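Local coordinates for aeromonas extracellular serine protease (Aeromonas sobria, PDB 3HJR), which cuts peptide chains after paired basic residues, one of them lysine, as a secreted calcium-dependent kexin-like serine protease and probable virulence factor, at residues A53-N58 with F414-V419; L68-N73 with A136-L141; A84-A89 with C326-V331; A167-R172 with T204-G209; L279-G284 with P340-A345. All coordinates share one frame; numbering follows the deposited sequence.

In the fold
From the N terminus, 53-58 opens contact 1, which closes only at 414-419, so that its long loop encloses the other four contacts. Within it, 68-73 meets 136-141 (contact 2) at the 140-144 edge of the six-stranded parallel sheet. Contact 3, from 84-89 to 326-331, opens before contact 2 closes, so the two cross; it ties together two calcium-binding loops. Contact 4 closes a shorter loop inside contact 3, joining the end of helix 191-205 to the run-in to strand 173-176, where R172 also reaches contact 2 through N73. Contact 5 crosses contact 3 and packs edge strand 277-282 on helix 335-352; contact 1 touches that strand through G415 and I417.

Contact 1. Residues A53-N58 with F414-V419; sequences AGNDLN and FGLIDV
N58 and D418 lie side by side where an Asx turn of the subtilisin-like domain lies against the start of helix 419-426. The turn belongs to D56, whose OD2 accepts from N58 N at 2.9 Å. This buried aspartate is well compensated: OD1 takes N40 N and pairs with R23, and R18 bridges to OD2. The turn leaves N58 in a left-handed backbone conformation, which asparagine tolerates better than most residues. With CG swung anti to the backbone nitrogen (chi1 -160°), the N58 amide comes alongside D418, and ND2 gives OD2 a nearly straight bond of 2.8 Å. ND2 also donates to I16 O, so both its protons can be used. OD2 sits in the amide plane, but the amide reaches the carboxylate from above its plane. D418 is the N-cap, its OD2 also taking K421 N, a task for which a short acidic side chain is well suited. L57 and I417 point the same way, CD2 of the leucine 4.0 Å from CB of the isoleucine. The L416 methyl CD2 lies against the backbone carbonyl of D56, 3.4 Å from its O. V419, the first residue of the helix, sends its N-H to L57 O at 3.0 Å and 179°, nearly in line with the carbonyl bond.

Contact 2. Residues L68-N73 with A136-L141; sequences LGQGVN and APRAQL. Unlike the reference sequence in segment 68-73: Q70 (reference His).
L68-N73 and A136-L141 run side by side through two turns, type II from G69 to V72 and type I from A136 to A139, pinned by R138 N to L68 O at 2.9 Å and Q140 N to V72 O at 3.0 Å. L68 carries the apolar side of the contact. Its CD2 meets P137 CG at 3.8 Å with the two side chains at about a right angle, and its CB rests 3.7 Å from R138 CG, on the aliphatic part of the arginine. Proline fits the second position of the type I turn, where its fixed phi is already what the turn needs. Glycine suits two places in the other turn: G71 takes the positive phi of its third position, and G69, also at positive phi, lets its CA come within 4.1 Å of A136 CB. Beyond the turns N73 and Q140 form a parallel bridge, the point where strands 73-77 and 140-144 join at one edge of the central parallel sheet of the subtilase fold. V72 turns its side chain onto A347 and M350 of helix 335-352. Q70, a glutamine where the reference sequence has histidine, lies over one face of the R138 guanidinium, although its modelled closeness there is doubtful. A water accepts from G71 N at 2.6 Å and donates to R138 O at 2.7 Å.

Contact 3. Residues A84-A89 with C326-V331; sequences AHPDLA and CDYNGV. With CA (calcium ion), chain B; CA (calcium ion), chain D.
H85 and D327 have the nearest CA atoms of the two segments, yet these stand 7.8 Å apart, too far for main chain to bond main chain. Segment 84-89 is an irregular turn in which H85 O accepts from both L88 N and A89 N; segment 326-331 passes into the short strand 328-329. The H85 imidazole does the bridging. A chi1 of -170° turns the ring away from its own backbone nitrogen and out toward D327, where NE2-H meets D327 O at 2.7 Å, in the plane of both the ring and the carbonyl, on a lone pair. Its other nitrogen, ND1, accepts from D87 N at 3.0 Å, which fixes the rotation of the ring. The same imidazole turns an edge toward the face of Y328 in an offset edge-to-face pair, planes 74° apart and centroids 5.4 Å apart. Y328 OH in turn lies 3.4 Å from D87 CB, at a right-angle crossing. P86, at the exposed margin, has CG 3.6 Å from D327 OD1. D87 grips one calcium ion with both carboxylate oxygens, alongside N29, V126, N128, I130 and T132, while C326 O binds another beside its disulfide to C301. Histidine suits the join because one ring can donate and accept at once; this pattern is consistent with a neutral imidazole protonated on NE2, coupling the loops of two calcium sites.

Contact 4. Residues A167-R172 with T204-G209; sequences ASRDNR and TLKAQG
K206 and R172 reach across from opposite segments, each giving its protons to backbone oxygens. K206 NZ donates to R169 O at 2.9 Å, from above the carbonyl plane, and also to Q203 OE1 and a water, so three acceptors surround the ammonium group. Q203 serves both partners, its NE2 donating to R169 O. Lysine suits the place because its chain, extended beyond CG, carries that group from just past helix 191-205 to the last turn of helix 166-169. The water accepting from NZ at 2.7 Å also lies 2.7 Å from N171 O and 2.9 Å from Q208 OE1. Here the chain makes a beta-alpha-beta crossover: 167-172 leads into strand 173-176, helix 191-205 follows, and the type I turn K206-G209 returns it to the neighbouring parallel strand 211-215. R172 seals the turn. Bent at chi3 (68°), its guanidinium holds G209 O side-on, through NE at 2.7 Å and NH1 at 3.0 Å, the oxygen lying in the guanidinium plane. Q208 packs CG against R172 CG at 3.7 Å, its amide almost parallel to the guanidinium. The D170 carboxylate is engaged outside the two segments, in a salt bridge from OD1 to R93. S168 O is taken twice by N171, through its backbone N and through ND2, which donates to Q142 OE1 as well.

Contact 5. Residues L279-G284 with P340-A345; sequences LSATGG and PSTSGA
T282 meets S341, and L279 and A281 meet T342, without a flat group on either side: no ring, amide or carboxylate lies between the segments, and hydroxyls and methyls do the touching. T282 OG1, set between its backbone nitrogen and carbonyl carbon (chi1 43°), donates to S341 OG at 2.9 Å. S341 OG is itself bonded to S337 O one turn back along the helix, so the threonine is tied through the serine to the helix backbone. T342 behaves likewise, its OG1 bonded to A338 O. T342 OG1 lies 3.4 Å from both L279 CD1 and A281 CB, so apolar carbons cover a hydroxyl whose polar need is met within its own helix. The L279 and T342 side chains run alongside each other, pointing opposite ways, with L279 CD1 4.0 Å from T342 CG2. The methyl of A281 also comes within 4.0 Å of S341 CB. The small A281, S341 and threonines suit axes that approach to 7.6 Å, crossing at 101°, while L279 fills the end of the contact. Every touching residue is buried, and I417 packs over both L279 and T342. Strand 277-282 is an edge strand of the parallel sheet, and S336, the predicted charge-relay serine, has its side chain about 9 Å from that of S341. Helix 335-352, carrying this presumed nucleophile at its N-terminal end and packed across the sheet, is a hallmark of the subtilase fold.

Contact 1. Residues A53-N58 with F414-V419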
# COMPACT_ATOMS: atom_id res chain seq x y z
N ALA A 53 15.31 -17.49 -2.19
CA ALA A 53 15.36 -17.56 -0.74
C ALA A 53 15.78 -16.22 -0.12
O ALA A 53 16.63 -15.49 -0.69
CB ALA A 53 16.30 -18.64 -0.28
N GLY A 54 15.19 -15.95 1.03
CA GLY A 54 15.47 -14.75 1.81
C GLY A 54 14.44 -13.67 1.64
O GLY A 54 14.34 -12.77 2.48
N ASN A 55 13.65 -13.74 0.57
CA ASN A 55 12.67 -12.68 0.28
C ASN A 55 11.38 -12.93 1.01
O ASN A 55 10.45 -13.55 0.50
CB ASN A 55 12.50 -12.50 -1.22
CG ASN A 55 13.75 -12.01 -1.86
OD1 ASN A 55 14.40 -12.73 -2.66
ND2 ASN A 55 14.15 -10.81 -1.52
N ASP A 56 11.34 -12.44 2.23
CA ASP A 56 10.27 -12.71 3.14
C ASP A 56 10.25 -11.59 4.20
O ASP A 56 10.93 -10.58 4.04
CB ASP A 56 10.44 -14.13 3.75
CG ASP A 56 11.80 -14.30 4.40
OD1 ASP A 56 12.47 -15.33 4.16
OD2 ASP A 56 12.30 -13.37 5.05
N LEU A 57 9.48 -11.76 5.27
CA LEU A 57 9.34 -10.73 6.30
C LEU A 57 10.44 -10.78 7.38
O LEU A 57 10.44 -9.96 8.31
CB LEU A 57 7.96 -10.84 6.94
CG LEU A 57 6.78 -10.66 5.98
CD1 LEU A 57 5.50 -11.02 6.62
CD2 LEU A 57 6.73 -9.19 5.41
N ASN A 58 11.33 -11.76 7.24
CA ASN A 58 12.45 -12.02 8.18
C ASN A 58 11.99 -11.88 9.63
O ASN A 58 12.44 -11.03 10.38
CB ASN A 58 13.66 -11.15 7.90
CG ASN A 58 14.94 -11.73 8.51
OD1 ASN A 58 15.20 -12.92 8.39
ND2 ASN A 58 15.74 -10.88 9.17
N PHE A 414 10.87 2.61 2.00
CA PHE A 414 12.12 2.47 2.73
C PHE A 414 12.72 1.09 2.60
O PHE A 414 13.91 0.91 2.93
CB PHE A 414 11.94 2.85 4.21
CG PHE A 414 11.57 4.31 4.40
CD1 PHE A 414 12.50 5.30 4.07
CD2 PHE A 414 10.33 4.69 4.85
CE1 PHE A 414 12.17 6.64 4.22
CE2 PHE A 414 10.01 6.03 4.99
CZ PHE A 414 10.93 6.99 4.65
N GLY A 415 11.91 0.14 2.09
CA GLY A 415 12.38 -1.20 1.81
C GLY A 415 11.47 -2.32 2.25
O GLY A 415 10.34 -2.04 2.66
N LEU A 416 11.95 -3.56 2.15
CA LEU A 416 11.16 -4.73 2.56
C LEU A 416 11.24 -4.89 4.07
O LEU A 416 12.33 -4.85 4.66
CB LEU A 416 11.68 -6.00 1.89
CG LEU A 416 11.19 -7.37 2.34
CD1 LEU A 416 9.71 -7.48 2.06
CD2 LEU A 416 12.00 -8.45 1.63
N ILE A 417 10.10 -5.12 4.70
CA ILE A 417 10.03 -5.35 6.12
C ILE A 417 11.06 -6.40 6.55
O ILE A 417 11.16 -7.48 5.97
CB ILE A 417 8.55 -5.79 6.57
CG1 ILE A 417 7.55 -4.64 6.36
CG2 ILE A 417 8.54 -6.31 7.99
CD1 ILE A 417 6.11 -5.03 6.60
N ASP A 418 11.77 -6.07 7.62
CA ASP A 418 12.65 -6.99 8.33
C ASP A 418 12.26 -6.94 9.80
O ASP A 418 12.72 -6.08 10.56
CB ASP A 418 14.09 -6.52 8.10
CG ASP A 418 15.13 -7.48 8.66
OD1 ASP A 418 16.30 -7.53 8.20
OD2 ASP A 418 14.80 -8.27 9.57
N VAL A 419 11.40 -7.86 10.22
CA VAL A 419 10.88 -7.88 11.59
C VAL A 419 11.99 -8.09 12.61
O VAL A 419 12.05 -7.39 13.63
CB VAL A 419 9.75 -8.94 11.74
CG1 VAL A 419 9.36 -9.15 13.22
CG2 VAL A 419 8.54 -8.54 10.88

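Contact 2. Residues L68-N73 with A136-L141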
# COMPACT_ATOMS: atom_id res chain seq x y z
N LEU A 68 4.86 -13.00 19.16
CA LEU A 68 3.81 -13.59 18.31
C LEU A 68 2.56 -12.73 18.18
O LEU A 68 1.58 -13.17 17.61
CB LEU A 68 3.41 -14.99 18.82
CG LEU A 68 4.49 -16.07 18.84
CD1 LEU A 68 3.98 -17.35 19.48
CD2 LEU A 68 4.99 -16.37 17.46
N GLY A 69 2.57 -11.51 18.71
CA GLY A 69 1.42 -10.63 18.57
C GLY A 69 0.52 -10.65 19.78
O GLY A 69 -0.56 -10.03 19.73
N GLN A 70 0.94 -11.35 20.85
CA GLN A 70 0.19 -11.43 22.12
C GLN A 70 -0.31 -10.08 22.58
O GLN A 70 0.48 -9.18 22.75
CB GLN A 70 1.09 -11.87 23.30
CG GLN A 70 1.77 -13.12 23.27
CD GLN A 70 3.15 -12.95 22.72
OE1 GLN A 70 4.18 -12.94 23.43
NE2 GLN A 70 3.18 -12.76 21.49
N GLY A 71 -1.61 -9.95 22.86
CA GLY A 71 -2.13 -8.73 23.45
C GLY A 71 -2.43 -7.62 22.46
O GLY A 71 -2.87 -6.56 22.88
N VAL A 72 -2.15 -7.85 21.18
CA VAL A 72 -2.44 -6.87 20.17
C VAL A 72 -3.74 -7.18 19.44
O VAL A 72 -3.91 -8.27 18.91
CB VAL A 72 -1.29 -6.76 19.14
CG1 VAL A 72 -1.57 -5.64 18.14
CG2 VAL A 72 0.04 -6.51 19.85
N ASN A 73 -4.62 -6.18 19.37
CA ASN A 73 -5.93 -6.28 18.74
C ASN A 73 -5.85 -5.69 17.33
O ASN A 73 -5.43 -4.52 17.13
CB ASN A 73 -6.98 -5.53 19.57
CG ASN A 73 -7.19 -6.13 20.97
OD1 ASN A 73 -7.58 -5.43 21.93
ND2 ASN A 73 -7.01 -7.43 21.08
N ALA A 136 1.42 -13.09 13.02
CA ALA A 136 1.20 -12.79 14.43
C ALA A 136 0.11 -13.70 14.99
O ALA A 136 -1.03 -13.26 15.22
CB ALA A 136 0.82 -11.32 14.60
N PRO A 137 0.46 -14.96 15.22
CA PRO A 137 -0.51 -15.99 15.59
C PRO A 137 -1.13 -15.88 16.97
O PRO A 137 -2.00 -16.72 17.30
CB PRO A 137 0.29 -17.29 15.45
CG PRO A 137 1.68 -16.89 15.71
CD PRO A 137 1.83 -15.51 15.06
N ARG A 138 -0.71 -14.92 17.79
CA ARG A 138 -1.37 -14.64 19.07
C ARG A 138 -2.10 -13.27 19.10
O ARG A 138 -2.68 -12.94 20.15
CB ARG A 138 -0.41 -14.77 20.25
CG ARG A 138 0.23 -16.18 20.40
CD ARG A 138 0.96 -16.44 21.72
NE ARG A 138 0.08 -16.26 22.88
CZ ARG A 138 0.47 -15.95 24.11
NH1 ARG A 138 1.75 -15.78 24.41
NH2 ARG A 138 -0.44 -15.80 25.06
N ALA A 139 -2.10 -12.52 17.99
CA ALA A 139 -2.97 -11.33 17.83
C ALA A 139 -4.44 -11.76 17.84
O ALA A 139 -4.77 -12.90 17.49
CB ALA A 139 -2.67 -10.56 16.56
N GLN A 140 -5.31 -10.84 18.26
CA GLN A 140 -6.75 -11.07 18.31
C GLN A 140 -7.44 -10.22 17.26
O GLN A 140 -7.16 -9.03 17.14
CB GLN A 140 -7.27 -10.66 19.69
CG GLN A 140 -6.73 -11.51 20.80
CD GLN A 140 -7.74 -12.50 21.33
OE1 GLN A 140 -7.90 -13.58 20.75
NE2 GLN A 140 -8.41 -12.15 22.43
N LEU A 141 -8.38 -10.84 16.55
CA LEU A 141 -9.06 -10.24 15.39
C LEU A 141 -10.51 -9.86 15.64
O LEU A 141 -11.20 -10.52 16.41
CB LEU A 141 -9.09 -11.24 14.25
CG LEU A 141 -7.76 -11.78 13.70
CD1 LEU A 141 -8.06 -12.82 12.67
CD2 LEU A 141 -6.93 -10.67 13.11
O HOH W 1 -3.56 -11.49 22.26

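Contact 3. Residues A84-A89 with C326-V331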
# COMPACT_ATOMS: atom_id res chain seq x y z
N ALA A 84 -15.59 -18.48 12.56
CA ALA A 84 -15.66 -19.86 13.07
C ALA A 84 -14.62 -20.77 12.42
O ALA A 84 -14.52 -21.94 12.81
CB ALA A 84 -17.03 -20.44 12.87
N HIS A 85 -13.85 -20.23 11.46
CA HIS A 85 -12.83 -20.97 10.71
C HIS A 85 -11.95 -21.69 11.73
O HIS A 85 -11.50 -21.06 12.70
CB HIS A 85 -12.00 -20.05 9.82
CG HIS A 85 -11.09 -20.77 8.86
ND1 HIS A 85 -10.00 -21.50 9.27
CD2 HIS A 85 -11.14 -20.89 7.51
CE1 HIS A 85 -9.40 -22.03 8.22
NE2 HIS A 85 -10.07 -21.68 7.14
N PRO A 86 -11.70 -22.99 11.52
CA PRO A 86 -10.96 -23.79 12.50
C PRO A 86 -9.57 -23.20 12.82
O PRO A 86 -9.04 -23.42 13.91
CB PRO A 86 -10.82 -25.16 11.80
CG PRO A 86 -10.94 -24.83 10.35
CD PRO A 86 -12.00 -23.76 10.29
N ASP A 87 -8.99 -22.46 11.89
CA ASP A 87 -7.68 -21.87 12.11
C ASP A 87 -7.70 -20.38 12.39
O ASP A 87 -6.66 -19.75 12.30
CB ASP A 87 -6.76 -22.13 10.89
CG ASP A 87 -5.37 -22.56 11.31
OD1 ASP A 87 -4.46 -22.51 10.48
OD2 ASP A 87 -5.10 -23.00 12.46
N LEU A 88 -8.89 -19.82 12.65
CA LEU A 88 -9.03 -18.42 13.05
C LEU A 88 -9.75 -18.24 14.39
O LEU A 88 -9.46 -17.27 15.09
CB LEU A 88 -9.79 -17.61 11.99
CG LEU A 88 -9.12 -17.44 10.61
CD1 LEU A 88 -10.06 -16.74 9.66
CD2 LEU A 88 -7.78 -16.67 10.65
N ALA A 89 -10.65 -19.15 14.76
CA ALA A 89 -11.59 -18.88 15.83
C ALA A 89 -10.97 -18.56 17.17
O ALA A 89 -11.51 -17.73 17.92
CB ALA A 89 -12.59 -20.02 15.96
N CYS A 326 -11.13 -28.00 1.93
CA CYS A 326 -10.85 -26.76 1.22
C CYS A 326 -10.93 -25.55 2.15
O CYS A 326 -11.53 -24.52 1.81
CB CYS A 326 -11.80 -26.58 0.02
SG CYS A 326 -11.92 -27.97 -1.12
N ASP A 327 -10.33 -25.70 3.33
CA ASP A 327 -10.25 -24.61 4.31
C ASP A 327 -9.11 -23.63 4.07
O ASP A 327 -9.00 -22.65 4.81
CB ASP A 327 -10.12 -25.19 5.74
CG ASP A 327 -11.38 -25.84 6.23
OD1 ASP A 327 -11.32 -26.58 7.24
OD2 ASP A 327 -12.49 -25.69 5.68
N TYR A 328 -8.24 -23.85 3.07
CA TYR A 328 -7.04 -23.02 2.87
C TYR A 328 -6.97 -22.70 1.40
O TYR A 328 -7.60 -23.39 0.60
CB TYR A 328 -5.74 -23.70 3.39
CG TYR A 328 -5.97 -24.04 4.83
CD1 TYR A 328 -6.43 -25.30 5.21
CD2 TYR A 328 -5.80 -23.07 5.79
CE1 TYR A 328 -6.73 -25.57 6.55
CE2 TYR A 328 -6.13 -23.34 7.15
CZ TYR A 328 -6.57 -24.58 7.50
OH TYR A 328 -6.89 -24.87 8.82
N ASN A 329 -6.27 -21.65 1.03
CA ASN A 329 -6.06 -21.34 -0.38
C ASN A 329 -4.64 -20.85 -0.65
O ASN A 329 -3.92 -20.51 0.26
CB ASN A 329 -7.15 -20.38 -0.93
CG ASN A 329 -6.94 -18.92 -0.53
OD1 ASN A 329 -5.99 -18.29 -0.96
ND2 ASN A 329 -7.85 -18.37 0.28
N GLY A 330 -4.24 -20.88 -1.91
CA GLY A 330 -2.89 -20.56 -2.35
C GLY A 330 -2.82 -19.42 -3.36
O GLY A 330 -1.80 -19.21 -4.00
N VAL A 331 -3.92 -18.71 -3.53
CA VAL A 331 -4.04 -17.70 -4.59
C VAL A 331 -4.20 -16.27 -4.06
O VAL A 331 -4.21 -15.31 -4.83
CB VAL A 331 -5.19 -18.06 -5.55
CG1 VAL A 331 -4.91 -19.40 -6.21
CG2 VAL A 331 -6.56 -18.07 -4.81
CA CA B . -2.76 -23.27 12.16
CA CA D . -13.08 -23.17 0.69

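Contact 4. Residues A167-R172 with T204-G209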
# COMPACT_ATOMS: atom_id res chain seq x y z
N ALA A 167 -16.61 -1.04 20.31
CA ALA A 167 -16.12 -2.34 19.88
C ALA A 167 -14.75 -2.22 19.24
O ALA A 167 -13.84 -3.02 19.53
CB ALA A 167 -17.13 -3.00 18.91
N SER A 168 -14.57 -1.20 18.43
CA SER A 168 -13.36 -1.11 17.62
C SER A 168 -12.30 -0.14 18.11
O SER A 168 -11.20 -0.15 17.58
CB SER A 168 -13.70 -0.76 16.17
OG SER A 168 -14.20 0.57 16.13
N ARG A 169 -12.60 0.69 19.09
CA ARG A 169 -11.67 1.74 19.50
C ARG A 169 -10.35 1.19 20.02
O ARG A 169 -9.30 1.80 19.81
CB ARG A 169 -12.29 2.59 20.59
CG ARG A 169 -11.40 3.77 21.02
CD ARG A 169 -12.02 4.69 22.04
NE ARG A 169 -13.48 4.62 22.13
CZ ARG A 169 -14.33 5.07 21.19
NH1 ARG A 169 -15.65 4.99 21.40
NH2 ARG A 169 -13.87 5.60 20.05
N ASP A 170 -10.40 0.07 20.72
CA ASP A 170 -9.17 -0.50 21.30
C ASP A 170 -8.40 -1.51 20.43
O ASP A 170 -7.62 -2.31 20.94
CB ASP A 170 -9.47 -1.09 22.69
CG ASP A 170 -10.36 -2.32 22.64
OD1 ASP A 170 -11.14 -2.50 21.66
OD2 ASP A 170 -10.39 -3.13 23.60
N ASN A 171 -8.60 -1.46 19.13
CA ASN A 171 -7.65 -2.09 18.21
C ASN A 171 -6.42 -1.20 18.12
O ASN A 171 -6.52 0.02 18.20
CB ASN A 171 -8.28 -2.26 16.86
CG ASN A 171 -9.34 -3.30 16.86
OD1 ASN A 171 -9.07 -4.48 17.07
ND2 ASN A 171 -10.61 -2.86 16.68
N ARG A 172 -5.25 -1.82 18.00
CA ARG A 172 -4.02 -1.06 17.79
C ARG A 172 -3.55 -1.17 16.35
O ARG A 172 -2.55 -0.57 16.01
CB ARG A 172 -2.93 -1.50 18.76
CG ARG A 172 -3.16 -1.01 20.20
CD ARG A 172 -1.87 -0.88 20.96
NE ARG A 172 -1.05 0.20 20.45
CZ ARG A 172 0.27 0.30 20.60
NH1 ARG A 172 0.91 1.34 20.08
NH2 ARG A 172 0.96 -0.63 21.27
N THR A 204 -4.47 7.38 16.11
CA THR A 204 -3.03 7.15 15.97
C THR A 204 -2.21 7.72 17.13
O THR A 204 -1.25 7.09 17.58
CB THR A 204 -2.50 7.76 14.66
OG1 THR A 204 -3.10 7.11 13.55
CG2 THR A 204 -0.99 7.52 14.47
N LEU A 205 -2.56 8.94 17.53
CA LEU A 205 -1.72 9.75 18.43
C LEU A 205 -2.00 9.59 19.91
O LEU A 205 -1.17 10.00 20.74
CB LEU A 205 -1.80 11.23 18.04
CG LEU A 205 -1.23 11.56 16.67
CD1 LEU A 205 -1.35 13.06 16.46
CD2 LEU A 205 0.21 11.11 16.59
N LYS A 206 -3.15 9.00 20.25
CA LYS A 206 -3.48 8.69 21.63
C LYS A 206 -2.48 7.73 22.26
O LYS A 206 -1.73 7.01 21.58
CB LYS A 206 -4.90 8.08 21.73
CG LYS A 206 -5.01 6.71 21.07
CD LYS A 206 -6.39 6.06 21.19
CE LYS A 206 -6.33 4.63 20.65
NZ LYS A 206 -7.61 3.86 20.86
N ALA A 207 -2.52 7.68 23.58
CA ALA A 207 -1.70 6.73 24.32
C ALA A 207 -1.84 5.31 23.81
O ALA A 207 -0.87 4.60 23.61
CB ALA A 207 -2.03 6.78 25.81
N GLN A 208 -3.03 4.82 23.54
CA GLN A 208 -2.94 3.41 23.14
C GLN A 208 -2.70 3.21 21.65
O GLN A 208 -3.33 2.36 21.11
CB GLN A 208 -4.17 2.60 23.58
CG GLN A 208 -4.14 1.16 22.99
CD GLN A 208 -5.24 0.28 23.46
OE1 GLN A 208 -6.39 0.45 23.05
NE2 GLN A 208 -4.90 -0.69 24.31
N GLY A 209 -1.78 3.95 20.99
CA GLY A 209 -2.01 4.38 19.61
C GLY A 209 -2.18 3.28 18.57
O GLY A 209 -1.53 2.23 18.66
O HOH W 2 -6.22 1.61 20.41

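Contact 5. Residues L279-G284 with P340-A345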
# COMPACT_ATOMS: atom_id res chain seq x y z
N LEU A 279 6.61 1.26 2.96
CA LEU A 279 7.43 0.05 2.85
C LEU A 279 6.83 -0.95 1.90
O LEU A 279 5.69 -0.81 1.46
CB LEU A 279 7.56 -0.64 4.21
CG LEU A 279 6.40 -0.87 5.06
CD1 LEU A 279 5.66 -2.16 4.67
CD2 LEU A 279 6.85 -0.87 6.60
N SER A 280 7.64 -1.96 1.59
CA SER A 280 7.25 -3.08 0.75
C SER A 280 7.02 -4.26 1.66
O SER A 280 7.76 -4.48 2.63
CB SER A 280 8.41 -3.37 -0.21
OG SER A 280 8.22 -4.58 -0.95
N ALA A 281 5.97 -5.01 1.36
CA ALA A 281 5.73 -6.25 2.05
C ALA A 281 5.22 -7.34 1.08
O ALA A 281 4.92 -7.09 -0.09
CB ALA A 281 4.76 -6.02 3.20
N THR A 282 5.13 -8.55 1.59
CA THR A 282 4.90 -9.73 0.75
C THR A 282 3.48 -9.78 0.23
O THR A 282 2.52 -9.74 1.01
CB THR A 282 5.20 -10.99 1.56
OG1 THR A 282 4.63 -10.86 2.87
CG2 THR A 282 6.67 -11.08 1.83
N GLY A 283 3.34 -9.87 -1.08
CA GLY A 283 2.08 -10.11 -1.74
C GLY A 283 2.10 -11.14 -2.86
O GLY A 283 1.04 -11.62 -3.27
N GLY A 284 3.28 -11.48 -3.38
CA GLY A 284 3.38 -12.52 -4.39
C GLY A 284 2.79 -12.15 -5.73
O GLY A 284 2.62 -10.97 -6.02
N PRO A 340 -1.94 -7.03 5.11
CA PRO A 340 -1.92 -7.87 6.31
C PRO A 340 -0.52 -8.35 6.68
O PRO A 340 -0.29 -8.63 7.85
CB PRO A 340 -2.84 -9.04 5.98
CG PRO A 340 -2.89 -9.08 4.49
CD PRO A 340 -2.82 -7.61 4.07
N SER A 341 0.38 -8.45 5.73
CA SER A 341 1.75 -8.81 6.04
C SER A 341 2.34 -7.73 6.96
O SER A 341 3.09 -8.02 7.87
CB SER A 341 2.57 -8.95 4.75
OG SER A 341 2.12 -10.06 3.98
N THR A 342 1.98 -6.49 6.68
CA THR A 342 2.41 -5.33 7.44
C THR A 342 1.70 -5.24 8.78
O THR A 342 2.33 -4.96 9.82
CB THR A 342 2.22 -4.07 6.58
OG1 THR A 342 3.06 -4.15 5.41
CG2 THR A 342 2.71 -2.89 7.34
N SER A 343 0.39 -5.50 8.77
CA SER A 343 -0.42 -5.53 9.98
C SER A 343 0.15 -6.57 10.93
O SER A 343 0.29 -6.31 12.12
CB SER A 343 -1.86 -5.87 9.64
OG SER A 343 -2.49 -4.79 8.98
N GLY A 344 0.51 -7.73 10.39
CA GLY A 344 1.13 -8.78 11.20
C GLY A 344 2.47 -8.38 11.78
O GLY A 344 2.71 -8.58 12.97
N ALA A 345 3.34 -7.81 10.94
CA ALA A 345 4.65 -7.30 11.38
C ALA A 345 4.47 -6.28 12.49
O ALA A 345 5.16 -6.31 13.52
CB ALA A 345 5.39 -6.65 10.23